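PDB 2QG7: ethanolamine kinase Pv091845 from Plasmodium vivax, which probably phosphorylates ethanolamine, the first step in making phosphatidylethanolamine from it, as a member of the choline/ethanolamine kinase family. Local coordinates for residues Glu61-Arg65 / Ser66-Lys70; Thr239-Lys242 / Tyr243-Leu247. All coordinates share one frame; numbering follows the deposited sequence.

Contact 1: residues Glu61-Arg65 / Ser66-Lys70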
loop_
_atom_site.group_PDB
_atom_site.type_symbol
_atom_site.label_atom_id
_atom_site.label_comp_id
_atom_site.label_asym_id
_atom_site.label_seq_id
_atom_site.Cartn_x
_atom_site.Cartn_y
_atom_site.Cartn_z
ATOM N N GLU D 61 -29.147 -42.418 9.308
ATOM C CA GLU D 61 -29.471 -43.764 8.834
ATOM C C GLU D 61 -30.964 -43.822 8.508
ATOM O O GLU D 61 -31.796 -43.216 9.211
ATOM C CB GLU D 61 -29.049 -44.807 9.899
ATOM C CG GLU D 61 -29.016 -46.302 9.469
ATOM C CD GLU D 61 -30.402 -46.990 9.572
ATOM O OE1 GLU D 61 -31.281 -46.471 10.329
ATOM O OE2 GLU D 61 -30.609 -48.037 8.885
ATOM N N GLY D 62 -31.291 -44.508 7.408
ATOM C CA GLY D 62 -32.684 -44.668 6.996
ATOM C C GLY D 62 -33.270 -43.555 6.117
ATOM O O GLY D 62 -34.213 -43.789 5.368
ATOM N N GLU D 63 -32.736 -42.338 6.234
ATOM C CA GLU D 63 -33.121 -41.242 5.358
ATOM C C GLU D 63 -32.673 -41.517 3.920
ATOM O O GLU D 63 -31.655 -42.198 3.704
ATOM C CB GLU D 63 -32.537 -39.923 5.859
ATOM C CG GLU D 63 -32.848 -39.638 7.328
ATOM C CD GLU D 63 -32.459 -38.209 7.714
ATOM O OE1 GLU D 63 -33.269 -37.589 8.455
ATOM O OE2 GLU D 63 -31.360 -37.708 7.295
ATOM N N ASP D 64 -33.435 -41.009 2.937
ATOM C CA ASP D 64 -33.051 -41.176 1.528
ATOM C C ASP D 64 -31.909 -40.209 1.215
ATOM O O ASP D 64 -32.094 -38.979 1.271
ATOM C CB ASP D 64 -34.245 -40.953 0.583
ATOM C CG ASP D 64 -33.898 -41.240 -0.896
ATOM O OD1 ASP D 64 -33.139 -42.202 -1.172
ATOM O OD2 ASP D 64 -34.392 -40.510 -1.794
ATOM N N ARG D 65 -30.731 -40.769 0.920
ATOM C CA ARG D 65 -29.518 -39.976 0.764
ATOM C C ARG D 65 -29.623 -38.916 -0.347
ATOM O O ARG D 65 -29.145 -37.789 -0.169
ATOM C CB ARG D 65 -28.297 -40.865 0.567
ATOM C CG ARG D 65 -26.988 -40.078 0.628
ATOM C CD ARG D 65 -25.750 -40.920 0.338
ATOM N NE ARG D 65 -25.794 -41.570 -0.996
ATOM C CZ ARG D 65 -24.675 -41.903 -1.672
ATOM N NH1 ARG D 65 -23.396 -41.629 -1.149
ATOM N NH2 ARG D 65 -24.826 -42.500 -2.882
ATOM N N SER D 66 -30.262 -39.275 -1.467
ATOM C CA SER D 66 -30.430 -38.385 -2.628
ATOM C C SER D 66 -31.478 -37.313 -2.399
ATOM O O SER D 66 -31.295 -36.181 -2.816
ATOM C CB SER D 66 -30.799 -39.182 -3.887
ATOM O OG SER D 66 -29.801 -40.141 -4.191
ATOM N N GLU D 67 -32.585 -37.689 -1.764
ATOM C CA GLU D 67 -33.612 -36.740 -1.365
ATOM C C GLU D 67 -33.099 -35.761 -0.307
ATOM O O GLU D 67 -33.450 -34.572 -0.334
ATOM C CB GLU D 67 -34.820 -37.500 -0.833
ATOM C CG GLU D 67 -35.903 -36.635 -0.217
ATOM C CD GLU D 67 -36.809 -36.028 -1.262
ATOM O OE1 GLU D 67 -36.359 -35.126 -2.021
ATOM O OE2 GLU D 67 -37.981 -36.467 -1.319
ATOM N N LYS D 68 -32.264 -36.265 0.613
ATOM C CA LYS D 68 -31.673 -35.440 1.686
ATOM C C LYS D 68 -30.537 -34.542 1.231
ATOM O O LYS D 68 -30.387 -33.432 1.758
ATOM C CB LYS D 68 -31.210 -36.294 2.876
ATOM C CG LYS D 68 -32.330 -36.794 3.777
ATOM C CD LYS D 68 -33.009 -35.664 4.515
ATOM C CE LYS D 68 -34.327 -36.132 5.123
ATOM N NZ LYS D 68 -34.716 -35.140 6.236
ATOM N N ALA D 69 -29.726 -35.027 0.282
ATOM C CA ALA D 69 -28.635 -34.237 -0.287
ATOM C C ALA D 69 -29.215 -33.100 -1.111
ATOM O O ALA D 69 -28.680 -31.984 -1.115
ATOM C CB ALA D 69 -27.753 -35.092 -1.132
ATOM N N LYS D 70 -30.332 -33.397 -1.780
ATOM C CA LYS D 70 -31.097 -32.420 -2.533
ATOM C C LYS D 70 -31.530 -31.239 -1.664
ATOM O O LYS D 70 -31.170 -30.104 -1.978
ATOM C CB LYS D 70 -32.299 -33.078 -3.213
ATOM C CG LYS D 70 -33.083 -32.165 -4.163
ATOM C CD LYS D 70 -34.361 -32.837 -4.638
ATOM C CE LYS D 70 -34.089 -33.842 -5.798
ATOM N NZ LYS D 70 -35.322 -34.572 -6.290
#
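Asp64 holds the N-cap position of helix 65-75 and meets Glu67 one turn on. Its CG stands anti to the backbone N (chi1 -175°). This brings the carboxylate back over the first turn, where OD2 accepts a weak capping bond from Glu67 N at 3.4 Å. Asp64 OD2 also lies 3.2 Å from Glu67 CB, and the two side chains cross at about a right angle. Beyond CB the Glu67 chain bends at chi2 and carries its carboxylate off, with Glu67 OE2 5.4 Å from Asp64 OD2. Both side chains are exposed, and this weak cap is the loose, solvent side of the contact.

The tight part is the backbone. Lys68 N binds Asp64 O at 2.8 Å. Ala69 N binds Arg65 O at 2.9 Å. Ala69 is the one buried residue here; it packs on Tyr93 and Leu96 of helix 84-98, and Arg65 also touches Leu96.

Glu63 and Lys68 are partly exposed. They cross at about a right angle, and the methylenes of the lysine pass beside the carboxylate, with Lys68 CG and CD each 3.8 Å from Glu63 OE2. The lysine chain turns at chi2 (-67°), and its NZ ends 3.6 Å from Glu63 OE1, a long salt bridge. Glu63 OE2 has a firmer partner in Leu60 N, a hydrogen bond that helps to fix the carboxylate just ahead of the helix.

Two acidic side chains, Glu63 and Asp64, thus stand at the N-terminal end of the helix, where their negative charge would probably interact favourably with the helix dipole.

Contact 2: residues Thr239-Lys242 / Tyr243-Leu247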
loop_
_atom_site.group_PDB
_atom_site.type_symbol
_atom_site.label_atom_id
_atom_site.label_comp_id
_atom_site.label_asym_id
_atom_site.label_seq_id
_atom_site.Cartn_x
_atom_site.Cartn_y
_atom_site.Cartn_z
ATOM N N THR D 239 -20.770 -0.060 -15.991
ATOM C CA THR D 239 -20.229 -0.807 -14.851
ATOM C C THR D 239 -19.515 0.139 -13.888
ATOM O O THR D 239 -19.748 0.072 -12.680
ATOM C CB THR D 239 -19.270 -1.930 -15.297
ATOM O OG1 THR D 239 -19.973 -2.817 -16.162
ATOM C CG2 THR D 239 -18.773 -2.738 -14.132
ATOM N N ILE D 240 -18.675 1.025 -14.431
ATOM C CA ILE D 240 -17.995 2.043 -13.622
ATOM C C ILE D 240 -18.980 2.948 -12.879
ATOM O O ILE D 240 -18.817 3.190 -11.692
ATOM C CB ILE D 240 -16.979 2.885 -14.450
ATOM C CG1 ILE D 240 -15.902 1.986 -15.034
ATOM C CG2 ILE D 240 -16.318 3.955 -13.574
ATOM C CD1 ILE D 240 -14.896 2.742 -15.871
ATOM N N TRP D 241 -19.992 3.445 -13.579
ATOM C CA TRP D 241 -21.059 4.241 -12.941
ATOM C C TRP D 241 -21.892 3.450 -11.961
ATOM O O TRP D 241 -22.386 4.015 -10.988
ATOM C CB TRP D 241 -21.973 4.930 -13.972
ATOM C CG TRP D 241 -21.294 6.086 -14.662
ATOM C CD1 TRP D 241 -20.918 6.152 -15.972
ATOM C CD2 TRP D 241 -20.901 7.330 -14.072
ATOM N NE1 TRP D 241 -20.315 7.358 -16.240
ATOM C CE2 TRP D 241 -20.280 8.098 -15.090
ATOM C CE3 TRP D 241 -20.987 7.866 -12.779
ATOM C CZ2 TRP D 241 -19.762 9.397 -14.852
ATOM C CZ3 TRP D 241 -20.467 9.151 -12.549
ATOM C CH2 TRP D 241 -19.867 9.899 -13.580
ATOM N N LYS D 242 -22.045 2.145 -12.193
ATOM C CA LYS D 242 -22.792 1.310 -11.256
ATOM C C LYS D 242 -22.043 1.267 -9.919
ATOM O O LYS D 242 -22.643 1.379 -8.865
ATOM C CB LYS D 242 -22.945 -0.087 -11.837
ATOM C CG LYS D 242 -23.849 -1.094 -11.057
ATOM C CD LYS D 242 -23.252 -2.572 -11.309
ATOM C CE LYS D 242 -24.139 -3.646 -10.562
ATOM N NZ LYS D 242 -23.641 -5.076 -10.810
ATOM N N TYR D 243 -20.730 1.080 -9.973
ATOM C CA TYR D 243 -19.916 1.047 -8.765
ATOM C C TYR D 243 -19.959 2.407 -8.018
ATOM O O TYR D 243 -20.070 2.446 -6.800
ATOM C CB TYR D 243 -18.466 0.678 -9.087
ATOM C CG TYR D 243 -18.192 -0.677 -9.690
ATOM C CD1 TYR D 243 -19.048 -1.770 -9.479
ATOM C CD2 TYR D 243 -17.053 -0.877 -10.453
ATOM C CE1 TYR D 243 -18.767 -3.044 -10.039
ATOM C CE2 TYR D 243 -16.756 -2.116 -11.000
ATOM C CZ TYR D 243 -17.606 -3.202 -10.782
ATOM O OH TYR D 243 -17.295 -4.432 -11.342
ATOM N N PHE D 244 -19.897 3.501 -8.779
ATOM C CA PHE D 244 -19.908 4.829 -8.250
ATOM C C PHE D 244 -21.187 5.051 -7.467
ATOM O O PHE D 244 -21.135 5.475 -6.303
ATOM C CB PHE D 244 -19.785 5.849 -9.372
ATOM C CG PHE D 244 -19.821 7.283 -8.894
ATOM C CD1 PHE D 244 -18.634 7.940 -8.519
ATOM C CD2 PHE D 244 -21.041 7.981 -8.804
ATOM C CE1 PHE D 244 -18.684 9.265 -8.055
ATOM C CE2 PHE D 244 -21.089 9.292 -8.348
ATOM C CZ PHE D 244 -19.929 9.932 -7.971
ATOM N N HIS D 245 -22.325 4.749 -8.097
ATOM C CA HIS D 245 -23.650 4.965 -7.500
ATOM C C HIS D 245 -23.929 4.078 -6.274
ATOM O O HIS D 245 -24.570 4.520 -5.339
ATOM C CB HIS D 245 -24.787 4.844 -8.548
ATOM C CG HIS D 245 -24.799 5.947 -9.576
ATOM N ND1 HIS D 245 -24.995 7.278 -9.254
ATOM C CD2 HIS D 245 -24.647 5.912 -10.921
ATOM C CE1 HIS D 245 -24.951 8.009 -10.354
ATOM N NE2 HIS D 245 -24.723 7.206 -11.378
ATOM N N LEU D 246 -23.450 2.844 -6.272
ATOM C CA LEU D 246 -23.592 1.987 -5.112
ATOM C C LEU D 246 -22.736 2.468 -3.926
ATOM O O LEU D 246 -23.128 2.325 -2.748
ATOM C CB LEU D 246 -23.242 0.555 -5.479
ATOM C CG LEU D 246 -24.240 -0.264 -6.324
ATOM C CD1 LEU D 246 -23.571 -1.511 -6.921
ATOM C CD2 LEU D 246 -25.460 -0.688 -5.480
ATOM N N LEU D 247 -21.591 3.067 -4.229
ATOM C CA LEU D 247 -20.717 3.592 -3.206
ATOM C C LEU D 247 -21.172 4.940 -2.721
ATOM O O LEU D 247 -21.047 5.236 -1.539
ATOM C CB LEU D 247 -19.276 3.664 -3.689
ATOM C CG LEU D 247 -18.485 2.356 -3.709
ATOM C CD1 LEU D 247 -17.118 2.580 -4.317
ATOM C CD2 LEU D 247 -18.359 1.763 -2.316
#
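Different first torsions bring Trp241 and Phe244, three residues apart, together. The indole CG of Trp241 is anti to its own carbonyl carbon (chi1 -73°), while the Phe244 ring is swung anti to the backbone N (chi1 179°). The two side chains then run side by side and point the same way. The edge of the indole six-membered ring points at the face of the Phe244 ring in a T-shaped (edge-to-face) pair, with centroids 5.4 Å apart and planes at 76°. Trp241 CZ3 sits over one face of Phe244, toward the rim, 4.0 Å from Phe244 CD2. His245 completes an aromatic cluster. Its NE2 is 4.0 Å from Trp241 CE3, and the two rings meet obliquely. His245 CD2 also lies 3.0 Å from Trp241 O, the carbonyl that accepts the backbone N-H of His245.

All of this lies along helix 236-251, in the mainly helical C-terminal lobe of what is consistent with a protein-kinase-like fold. Regular i to i+4 hydrogen bonds carry the helix from Thr239 to Leu246. Trp241 and Phe244 pack against helix 269-284: Trp241 on Ile276 and Val277, Phe244 on Arg273 and Ile276. Trp241 NE1 is hydrogen-bonded to Glu280 OE1, and the Phe244 ring also meets that of Phe269.

Tyr243 serves another neighbour, helix 413-430, where it touches Asn420, Leu423 and Leu427. Its ring carries Thr239 O over one face, 3.4 Å above the plane and offset toward the rim. Thr239 CG2 sits over the same face, above the hydroxyl end, 3.6 Å from Tyr243 CZ, while Thr239 OG1 is hydrogen-bonded to Phe235 O. Lys242 and Leu246 run side by side more loosely; Lys242 CG and Leu246 CD1 are 4.2 Å apart. The lysine NZ reaches on to a hydrogen bond with Glu147 O.

From the N terminus, contact 1 comes first, where the loop ahead of helix 65-75 passes into that helix. Contact 2 follows much later, within helix 236-251. Each joins consecutive segments, so neither closes a long loop. They lie in series along the chain and neither nest nor cross. Their centres are 44 Å apart and their nearest atoms about 28 Å apart. Contact 1 is far from the centre of the chain, at the surface, and its helix rests on helix 84-98. Contact 2 lies deeper. Its helix is joined to helices 269-284 and 413-430. The five-stranded antiparallel sheet follows contact 1 and precedes contact 2 in the chain.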